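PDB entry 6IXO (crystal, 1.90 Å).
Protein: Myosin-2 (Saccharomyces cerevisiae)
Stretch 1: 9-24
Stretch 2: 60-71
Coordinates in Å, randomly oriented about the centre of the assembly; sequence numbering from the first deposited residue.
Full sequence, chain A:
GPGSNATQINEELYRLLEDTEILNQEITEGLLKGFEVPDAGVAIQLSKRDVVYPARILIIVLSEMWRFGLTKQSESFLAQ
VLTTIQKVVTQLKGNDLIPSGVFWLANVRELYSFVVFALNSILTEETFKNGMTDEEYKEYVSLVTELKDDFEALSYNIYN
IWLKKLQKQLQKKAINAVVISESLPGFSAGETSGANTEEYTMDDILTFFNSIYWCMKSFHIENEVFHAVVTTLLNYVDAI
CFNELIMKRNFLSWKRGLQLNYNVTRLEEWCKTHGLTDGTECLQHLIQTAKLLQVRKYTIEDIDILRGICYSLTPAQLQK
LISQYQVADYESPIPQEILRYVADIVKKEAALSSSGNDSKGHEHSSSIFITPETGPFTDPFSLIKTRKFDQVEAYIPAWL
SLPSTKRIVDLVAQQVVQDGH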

ATOM      1  N   ILE A   9     -11.227 -29.542  31.189  1.00 61.36           N
ATOM      2  CA  ILE A   9     -10.706 -28.556  30.243  1.00 59.33           C
ATOM      3  C   ILE A   9     -11.776 -28.187  29.231  1.00 59.82           C
ATOM      4  O   ILE A   9     -11.986 -27.015  28.955  1.00 53.56           O
ATOM      5  N   ASN A  10     -12.480 -29.185  28.705  1.00 62.79           N
ATOM      6  CA  ASN A  10     -13.545 -28.898  27.755  1.00 62.72           C
ATOM      7  C   ASN A  10     -14.688 -28.081  28.339  1.00 58.89           C
ATOM      8  O   ASN A  10     -15.197 -27.176  27.664  1.00 57.45           O
ATOM      9  N   GLU A  11     -15.125 -28.415  29.551  1.00 55.26           N
ATOM     10  CA  GLU A  11     -16.184 -27.628  30.162  1.00 59.59           C
ATOM     11  C   GLU A  11     -15.755 -26.172  30.331  1.00 54.46           C
ATOM     12  O   GLU A  11     -16.503 -25.270  29.992  1.00 64.10           O
ATOM     13  N   GLU A  12     -14.570 -25.960  30.892  1.00 59.47           N
ATOM     14  CA  GLU A  12     -14.091 -24.593  31.126  1.00 55.99           C
ATOM     15  C   GLU A  12     -13.966 -23.853  29.802  1.00 53.76           C
ATOM     16  O   GLU A  12     -14.342 -22.678  29.716  1.00 52.59           O
ATOM     17  N   LEU A  13     -13.459 -24.522  28.765  1.00 52.21           N
ATOM     18  CA  LEU A  13     -13.319 -23.874  27.454  1.00 53.17           C
ATOM     19  C   LEU A  13     -14.675 -23.421  26.960  1.00 52.62           C
ATOM     20  O   LEU A  13     -14.847 -22.303  26.479  1.00 50.59           O
ATOM     21  N   TYR A  14     -15.647 -24.320  27.110  1.00 53.20           N
ATOM     22  CA  TYR A  14     -16.983 -24.083  26.614  1.00 54.95           C
ATOM     23  C   TYR A  14     -17.619 -22.864  27.254  1.00 54.74           C
ATOM     24  O   TYR A  14     -18.208 -22.033  26.567  1.00 52.05           O
ATOM     25  N   ARG A  15     -17.528 -22.766  28.572  1.00 51.11           N
ATOM     26  CA  ARG A  15     -18.053 -21.596  29.264  1.00 53.42           C
ATOM     27  C   ARG A  15     -17.315 -20.326  28.870  1.00 53.37           C
ATOM     28  O   ARG A  15     -17.913 -19.246  28.826  1.00 58.51           O
ATOM     29  N   LEU A  16     -16.017 -20.421  28.607  1.00 49.60           N
ATOM     30  CA  LEU A  16     -15.298 -19.189  28.168  1.00 51.32           C
ATOM     31  C   LEU A  16     -15.799 -18.745  26.805  1.00 50.87           C
ATOM     32  O   LEU A  16     -15.954 -17.557  26.534  1.00 50.90           O
ATOM     33  N   LEU A  17     -16.068 -19.706  25.933  1.00 52.69           N
ATOM     34  CA  LEU A  17     -16.387 -19.358  24.553  1.00 54.34           C
ATOM     35  C   LEU A  17     -17.844 -18.908  24.383  1.00 60.06           C
ATOM     36  O   LEU A  17     -18.126 -18.044  23.553  1.00 60.28           O
ATOM     37  N   GLU A  18     -18.762 -19.457  25.180  1.00 59.23           N
ATOM     38  CA  GLU A  18     -20.171 -19.072  25.055  1.00 67.14           C
ATOM     39  C   GLU A  18     -20.426 -17.675  25.639  1.00 70.32           C
ATOM     40  O   GLU A  18     -21.425 -17.035  25.320  1.00 68.28           O
ATOM     41  N   ASP A  19     -19.523 -17.200  26.491  1.00 71.68           N
ATOM     42  CA  ASP A  19     -19.686 -15.887  27.107  1.00 67.52           C
ATOM     43  C   ASP A  19     -19.146 -14.794  26.178  1.00 64.42           C
ATOM     44  O   ASP A  19     -18.157 -14.114  26.495  1.00 58.41           O
ATOM     45  N   THR A  20     -19.788 -14.629  25.026  1.00 62.04           N
ATOM     46  CA  THR A  20     -19.295 -13.663  24.036  1.00 63.50           C
ATOM     47  C   THR A  20     -19.311 -12.213  24.512  1.00 55.73           C
ATOM     48  O   THR A  20     -18.553 -11.405  23.991  1.00 52.77           O
ATOM     49  N   GLU A  21     -20.170 -11.863  25.460  1.00 56.97           N
ATOM     50  CA  GLU A  21     -20.159 -10.486  25.983  1.00 65.81           C
ATOM     51  C   GLU A  21     -18.777 -10.088  26.475  1.00 58.71           C
ATOM     52  O   GLU A  21     -18.229  -9.068  26.071  1.00 56.30           O
ATOM     53  N   ILE A  22     -18.227 -10.890  27.377  1.00 52.98           N
ATOM     54  CA  ILE A  22     -16.896 -10.628  27.903  1.00 50.98           C
ATOM     55  C   ILE A  22     -15.858 -10.849  26.812  1.00 47.69           C
ATOM     56  O   ILE A  22     -14.984 -10.012  26.602  1.00 43.68           O
ATOM     57  N   LEU A  23     -15.958 -11.962  26.095  1.00 44.13           N
ATOM     58  CA  LEU A  23     -14.944 -12.236  25.082  1.00 39.94           C
ATOM     59  C   LEU A  23     -14.894 -11.214  23.929  1.00 42.87           C
ATOM     60  O   LEU A  23     -13.802 -10.846  23.491  1.00 41.15           O
ATOM     61  N   ASN A  24     -16.038 -10.793  23.398  1.00 42.23           N
ATOM     62  CA  ASN A  24     -15.987  -9.863  22.254  1.00 43.00           C
ATOM     63  C   ASN A  24     -15.348  -8.543  22.686  1.00 42.76           C
ATOM     64  O   ASN A  24     -14.632  -7.933  21.935  1.00 43.49           O
ATOM     65  N   ILE A  60      -7.364 -19.285  16.893  1.00 40.25           N
ATOM     66  CA  ILE A  60      -7.541 -20.294  17.944  1.00 40.41           C
ATOM     67  C   ILE A  60      -8.960 -20.226  18.504  1.00 41.41           C
ATOM     68  O   ILE A  60      -9.652 -21.247  18.624  1.00 45.66           O
ATOM     69  N   VAL A  61      -9.385 -19.017  18.843  1.00 35.65           N
ATOM     70  CA  VAL A  61     -10.718 -18.783  19.381  1.00 40.97           C
ATOM     71  C   VAL A  61     -11.775 -19.269  18.414  1.00 40.98           C
ATOM     72  O   VAL A  61     -12.679 -20.002  18.805  1.00 43.95           O
ATOM     73  N   LEU A  62     -11.653 -18.860  17.158  1.00 37.91           N
ATOM     74  CA  LEU A  62     -12.631 -19.196  16.122  1.00 38.32           C
ATOM     75  C   LEU A  62     -12.802 -20.681  15.955  1.00 41.18           C
ATOM     76  O   LEU A  62     -13.918 -21.231  15.949  1.00 41.35           O
ATOM     77  N   SER A  63     -11.675 -21.348  15.803  1.00 40.20           N
ATOM     78  CA  SER A  63     -11.730 -22.771  15.589  1.00 46.61           C
ATOM     79  C   SER A  63     -12.275 -23.502  16.810  1.00 49.76           C
ATOM     80  O   SER A  63     -12.951 -24.531  16.654  1.00 46.31           O
ATOM     81  N   GLU A  64     -12.020 -22.993  18.019  1.00 45.76           N
ATOM     82  CA  GLU A  64     -12.560 -23.676  19.200  1.00 46.57           C
ATOM     83  C   GLU A  64     -14.072 -23.520  19.210  1.00 46.46           C
ATOM     84  O   GLU A  64     -14.801 -24.462  19.546  1.00 51.39           O
ATOM     85  N   MET A  65     -14.545 -22.328  18.828  1.00 44.06           N
ATOM     86  CA  MET A  65     -15.986 -22.122  18.722  1.00 48.90           C
ATOM     87  C   MET A  65     -16.613 -23.115  17.738  1.00 55.06           C
ATOM     88  O   MET A  65     -17.645 -23.739  18.035  1.00 52.74           O
ATOM     89  N   TRP A  66     -15.985 -23.282  16.574  1.00 50.21           N
ATOM     90  CA  TRP A  66     -16.497 -24.268  15.618  1.00 49.79           C
ATOM     91  C   TRP A  66     -16.458 -25.679  16.176  1.00 53.17           C
ATOM     92  O   TRP A  66     -17.435 -26.409  16.058  1.00 53.95           O
ATOM     93  N   ARG A  67     -15.328 -26.057  16.765  1.00 52.95           N
ATOM     94  CA  ARG A  67     -15.174 -27.385  17.361  1.00 52.43           C
ATOM     95  C   ARG A  67     -16.293 -27.716  18.349  1.00 51.81           C
ATOM     96  O   ARG A  67     -16.738 -28.873  18.462  1.00 52.46           O
ATOM     97  N   PHE A  68     -16.744 -26.719  19.094  1.00 50.73           N
ATOM     98  CA  PHE A  68     -17.800 -26.939  20.075  1.00 55.40           C
ATOM     99  C   PHE A  68     -19.166 -26.648  19.467  1.00 55.22           C
ATOM    100  O   PHE A  68     -20.157 -26.650  20.165  1.00 55.04           O
ATOM    101  N   GLY A  69     -19.205 -26.399  18.160  1.00 57.89           N
ATOM    102  CA  GLY A  69     -20.448 -26.088  17.476  1.00 57.38           C
ATOM    103  C   GLY A  69     -21.103 -24.796  17.939  1.00 59.32           C
ATOM    104  O   GLY A  69     -22.319 -24.635  17.848  1.00 55.09           O
ATOM    105  N   LEU A  70     -20.303 -23.851  18.429  1.00 55.10           N
ATOM    106  CA  LEU A  70     -20.854 -22.555  18.814  1.00 60.00           C
ATOM    107  C   LEU A  70     -20.874 -21.670  17.578  1.00 73.65           C
ATOM    108  O   LEU A  70     -20.213 -20.618  17.519  1.00 67.37           O
ATOM    109  N   THR A  71     -21.626 -22.119  16.579  1.00 78.11           N
ATOM    110  CA  THR A  71     -21.619 -21.479  15.272  1.00 74.73           C
ATOM    111  C   THR A  71     -22.247 -20.079  15.362  1.00 74.11           C
ATOM    112  O   THR A  71     -21.756 -19.144  14.741  1.00 71.24           O
TER

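Helices 9-18 and 60-67 cross at -109°, their axes 10.2 Å apart at closest approach, and the contact between the stretches is mainly apolar. Leu-17 lies at its centre: its CA-to-CB bond points toward stretch 2, and the m,t rotamer (chi1 -64°, chi2 160°) spreads its two methyls. CD1 lies 3.6 Å from Glu-64 CB and 4.0 Å from Phe-68 CD2, while CD2 approaches Met-65 CG at 4.1 Å; Leu-17 CB packs 3.6 Å from Leu-70 CD1.

Phe-68, just past its helix, also points toward stretch 1 (chi1 -78°, m). Tyr-14 starts sideways, but chi1 of -172° (t) brings its ring nearer, edge toward the Phe-68 face, with centroids 5.9 Å apart and planes at 76°. The same ring reaches Leu-70 (m,t), with Tyr-14 CE2 3.7 Å from Leu-70 CD2.

Met-65 leaves its backbone sideways; its extended m,t,t chain carries CE to 3.9 Å from Leu-23 CD2. Leu-23 adopts t,p, and this CD2 also lies 4.1 Å from Val-61 CG1.

Polar groups border the apolar cluster. Glu-64 OE1 accepts a hydrogen bond from Arg-67 NH1 (2.9 Å, 149°) within a salt bridge, and Leu-13 CD1 sits 3.7 Å from Glu-64 OE1. Asn-10 OD1 comes within 3.1 Å of Arg-67 NH2.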

ATOM      1  CB  ILE A   9      -9.458 -29.067  29.507  1.00 61.11           C
ATOM      2  CG1 ILE A   9      -8.318 -29.234  30.518  1.00 69.94           C
ATOM      3  CG2 ILE A   9      -9.087 -28.126  28.333  1.00 60.33           C
ATOM      4  CD1 ILE A   9      -6.969 -29.365  29.874  1.00 75.00           C
ATOM      5  CB  ASN A  10     -14.111 -30.183  27.162  1.00 65.67           C
ATOM      6  CG  ASN A  10     -13.295 -30.684  25.993  1.00 68.66           C
ATOM      7  OD1 ASN A  10     -12.388 -30.000  25.517  1.00 65.59           O
ATOM      8  ND2 ASN A  10     -13.623 -31.881  25.511  1.00 75.07           N
ATOM      9  CB  GLU A  11     -16.589 -28.172  31.516  1.00 70.33           C
ATOM     10  CG  GLU A  11     -17.705 -27.364  32.163  1.00 87.97           C
ATOM     11  CD  GLU A  11     -18.344 -28.094  33.331  1.00105.27           C
ATOM     12  OE1 GLU A  11     -17.771 -29.116  33.776  1.00109.64           O
ATOM     13  OE2 GLU A  11     -19.417 -27.652  33.798  1.00113.27           O
ATOM     14  CB  GLU A  12     -12.756 -24.572  31.882  1.00 58.20           C
ATOM     15  CG  GLU A  12     -12.260 -23.135  32.168  1.00 54.56           C
ATOM     16  CD  GLU A  12     -11.044 -23.026  33.088  1.00 58.57           C
ATOM     17  OE1 GLU A  12     -10.364 -24.040  33.393  1.00 55.56           O
ATOM     18  OE2 GLU A  12     -10.776 -21.887  33.516  1.00 54.40           O
ATOM     19  CB  LEU A  13     -12.707 -24.809  26.419  1.00 54.68           C
ATOM     20  CG  LEU A  13     -11.219 -24.702  26.166  1.00 55.98           C
ATOM     21  CD1 LEU A  13     -10.795 -25.869  25.290  1.00 55.04           C
ATOM     22  CD2 LEU A  13     -10.869 -23.317  25.511  1.00 44.23           C
ATOM     23  CB  TYR A  14     -17.874 -25.312  26.867  1.00 62.94           C
ATOM     24  CG  TYR A  14     -19.213 -25.180  26.201  1.00 68.78           C
ATOM     25  CD1 TYR A  14     -20.289 -24.598  26.866  1.00 74.00           C
ATOM     26  CD2 TYR A  14     -19.398 -25.610  24.887  1.00 68.15           C
ATOM     27  CE1 TYR A  14     -21.518 -24.459  26.249  1.00 74.65           C
ATOM     28  CE2 TYR A  14     -20.630 -25.488  24.264  1.00 68.29           C
ATOM     29  CZ  TYR A  14     -21.680 -24.902  24.947  1.00 72.28           C
ATOM     30  OH  TYR A  14     -22.903 -24.768  24.334  1.00 74.59           O
ATOM     31  CB  ARG A  15     -17.969 -21.776  30.773  1.00 56.50           C
ATOM     32  CG  ARG A  15     -18.709 -22.993  31.296  1.00 75.16           C
ATOM     33  CD  ARG A  15     -20.147 -23.036  30.777  1.00 91.68           C
ATOM     34  NE  ARG A  15     -20.969 -24.032  31.478  1.00105.98           N
ATOM     35  CZ  ARG A  15     -22.283 -24.182  31.308  1.00105.60           C
ATOM     36  NH1 ARG A  15     -22.938 -23.402  30.451  1.00105.75           N
ATOM     37  NH2 ARG A  15     -22.941 -25.111  31.995  1.00104.57           N
ATOM     38  CB  LEU A  16     -13.786 -19.407  28.136  1.00 44.78           C
ATOM     39  CG  LEU A  16     -13.169 -19.513  29.539  1.00 54.09           C
ATOM     40  CD1 LEU A  16     -11.812 -20.199  29.518  1.00 50.66           C
ATOM     41  CD2 LEU A  16     -13.065 -18.125  30.209  1.00 53.75           C
ATOM     42  CB  LEU A  17     -16.068 -20.531  23.637  1.00 52.08           C
ATOM     43  CG  LEU A  17     -14.572 -20.859  23.604  1.00 52.02           C
ATOM     44  CD1 LEU A  17     -14.309 -22.284  23.093  1.00 53.48           C
ATOM     45  CD2 LEU A  17     -13.812 -19.854  22.757  1.00 48.55           C
ATOM     46  CB  GLU A  18     -21.094 -20.126  25.718  1.00 58.76           C
ATOM     47  CG  GLU A  18     -21.643 -19.790  27.104  1.00 64.50           C
ATOM     48  CD  GLU A  18     -22.371 -21.000  27.749  1.00100.20           C
ATOM     49  OE1 GLU A  18     -22.369 -21.138  28.994  1.00 98.12           O
ATOM     50  OE2 GLU A  18     -22.950 -21.825  27.007  1.00102.19           O
ATOM     51  CB  ASP A  19     -18.979 -15.835  28.462  1.00 65.37           C
ATOM     52  CG  ASP A  19     -19.369 -14.614  29.282  1.00 71.43           C
ATOM     53  OD1 ASP A  19     -20.043 -13.711  28.737  1.00 78.23           O
ATOM     54  OD2 ASP A  19     -18.985 -14.548  30.473  1.00 71.56           O
ATOM     55  CB  THR A  20     -20.087 -13.718  22.710  1.00 69.32           C
ATOM     56  OG1 THR A  20     -21.492 -13.743  22.986  1.00 74.77           O
ATOM     57  CG2 THR A  20     -19.699 -14.937  21.906  1.00 72.04           C
ATOM     58  CB  GLU A  21     -21.130 -10.310  27.141  1.00 76.12           C
ATOM     59  CG  GLU A  21     -22.571 -10.059  26.783  1.00 85.92           C
ATOM     60  CD  GLU A  21     -23.403  -9.784  28.032  1.00 94.70           C
ATOM     61  OE1 GLU A  21     -23.215  -8.695  28.625  1.00 95.90           O
ATOM     62  OE2 GLU A  21     -24.213 -10.659  28.434  1.00 99.25           O
ATOM     63  CB  ILE A  22     -16.584 -11.520  29.116  1.00 57.18           C
ATOM     64  CG1 ILE A  22     -17.351 -11.014  30.336  1.00 59.77           C
ATOM     65  CG2 ILE A  22     -15.087 -11.559  29.379  1.00 53.95           C
ATOM     66  CD1 ILE A  22     -17.029 -11.763  31.607  1.00 63.85           C
ATOM     67  CB  LEU A  23     -15.152 -13.626  24.507  1.00 48.43           C
ATOM     68  CG  LEU A  23     -14.072 -14.167  23.572  1.00 47.12           C
ATOM     69  CD1 LEU A  23     -12.700 -14.018  24.187  1.00 48.21           C
ATOM     70  CD2 LEU A  23     -14.357 -15.673  23.282  1.00 47.13           C
ATOM     71  CB  ASN A  24     -17.379  -9.611  21.661  1.00 52.82           C
ATOM     72  CG  ASN A  24     -17.948 -10.830  20.939  1.00 57.35           C
ATOM     73  OD1 ASN A  24     -17.216 -11.739  20.554  1.00 59.67           O
ATOM     74  ND2 ASN A  24     -19.259 -10.842  20.743  1.00 57.56           N
ATOM     75  CB  ILE A  60      -6.524 -20.109  19.060  1.00 40.24           C
ATOM     76  CG1 ILE A  60      -5.144 -20.481  18.521  1.00 45.33           C
ATOM     77  CG2 ILE A  60      -6.896 -20.969  20.275  1.00 45.01           C
ATOM     78  CD1 ILE A  60      -3.993 -19.887  19.282  1.00 50.26           C
ATOM     79  CB  VAL A  61     -10.975 -17.292  19.670  1.00 40.50           C
ATOM     80  CG1 VAL A  61     -12.462 -17.056  19.944  1.00 40.10           C
ATOM     81  CG2 VAL A  61     -10.113 -16.825  20.820  1.00 37.62           C
ATOM     82  CB  LEU A  62     -12.198 -18.592  14.773  1.00 36.82           C
ATOM     83  CG  LEU A  62     -13.117 -18.928  13.586  1.00 42.63           C
ATOM     84  CD1 LEU A  62     -14.535 -18.514  13.880  1.00 41.78           C
ATOM     85  CD2 LEU A  62     -12.651 -18.235  12.277  1.00 41.24           C
ATOM     86  CB  SER A  63     -10.355 -23.300  15.193  1.00 56.73           C
ATOM     87  OG  SER A  63      -9.388 -23.009  16.164  1.00 63.00           O
ATOM     88  CB  GLU A  64     -11.970 -23.143  20.508  1.00 49.38           C
ATOM     89  CG  GLU A  64     -10.584 -23.615  20.775  1.00 51.33           C
ATOM     90  CD  GLU A  64     -10.502 -25.124  20.824  1.00 54.84           C
ATOM     91  OE1 GLU A  64     -11.276 -25.739  21.582  1.00 59.05           O
ATOM     92  OE2 GLU A  64      -9.668 -25.693  20.096  1.00 53.58           O
ATOM     93  CB  MET A  65     -16.288 -20.695  18.297  1.00 49.14           C
ATOM     94  CG  MET A  65     -16.134 -19.692  19.411  1.00 47.41           C
ATOM     95  SD  MET A  65     -16.415 -18.043  18.737  1.00 46.07           S
ATOM     96  CE  MET A  65     -16.307 -17.058  20.226  1.00 42.86           C
ATOM     97  CB  TRP A  66     -15.722 -24.221  14.315  1.00 48.30           C
ATOM     98  CG  TRP A  66     -16.010 -22.999  13.557  1.00 48.09           C
ATOM     99  CD1 TRP A  66     -17.071 -22.154  13.726  1.00 49.08           C
ATOM    100  CD2 TRP A  66     -15.218 -22.451  12.510  1.00 44.62           C
ATOM    101  NE1 TRP A  66     -16.986 -21.120  12.837  1.00 45.72           N
ATOM    102  CE2 TRP A  66     -15.859 -21.279  12.076  1.00 42.63           C
ATOM    103  CE3 TRP A  66     -14.037 -22.852  11.886  1.00 40.89           C
ATOM    104  CZ2 TRP A  66     -15.367 -20.501  11.049  1.00 43.55           C
ATOM    105  CZ3 TRP A  66     -13.523 -22.059  10.874  1.00 40.06           C
ATOM    106  CH2 TRP A  66     -14.196 -20.898  10.458  1.00 45.66           C
ATOM    107  CB  ARG A  67     -13.815 -27.467  18.050  1.00 54.18           C
ATOM    108  CG  ARG A  67     -13.606 -28.703  18.885  1.00 60.59           C
ATOM    109  CD  ARG A  67     -12.499 -28.461  19.871  1.00 65.00           C
ATOM    110  NE  ARG A  67     -12.367 -29.608  20.751  1.00 75.61           N
ATOM    111  CZ  ARG A  67     -11.660 -29.615  21.871  1.00 82.01           C
ATOM    112  NH1 ARG A  67     -11.014 -28.516  22.252  1.00 80.45           N
ATOM    113  NH2 ARG A  67     -11.610 -30.725  22.605  1.00 89.00           N
ATOM    114  CB  PHE A  68     -17.576 -26.070  21.315  1.00 55.87           C
ATOM    115  CG  PHE A  68     -16.522 -26.609  22.249  1.00 58.31           C
ATOM    116  CD1 PHE A  68     -16.802 -27.679  23.082  1.00 61.25           C
ATOM    117  CD2 PHE A  68     -15.252 -26.041  22.295  1.00 57.29           C
ATOM    118  CE1 PHE A  68     -15.846 -28.186  23.950  1.00 60.80           C
ATOM    119  CE2 PHE A  68     -14.279 -26.548  23.158  1.00 56.80           C
ATOM    120  CZ  PHE A  68     -14.586 -27.622  23.994  1.00 58.96           C
ATOM    121  CB  LEU A  70     -20.038 -21.924  19.933  1.00 54.03           C
ATOM    122  CG  LEU A  70     -20.020 -22.702  21.253  1.00 56.97           C
ATOM    123  CD1 LEU A  70     -19.026 -22.045  22.194  1.00 56.56           C
ATOM    124  CD2 LEU A  70     -21.403 -22.723  21.875  1.00 58.49           C
ATOM    125  CB  THR A  71     -22.328 -22.377  14.230  1.00 69.90           C
ATOM    126  OG1 THR A  71     -23.489 -22.958  14.825  1.00 67.32           O
ATOM    127  CG2 THR A  71     -21.405 -23.535  13.820  1.00 64.33           C
TER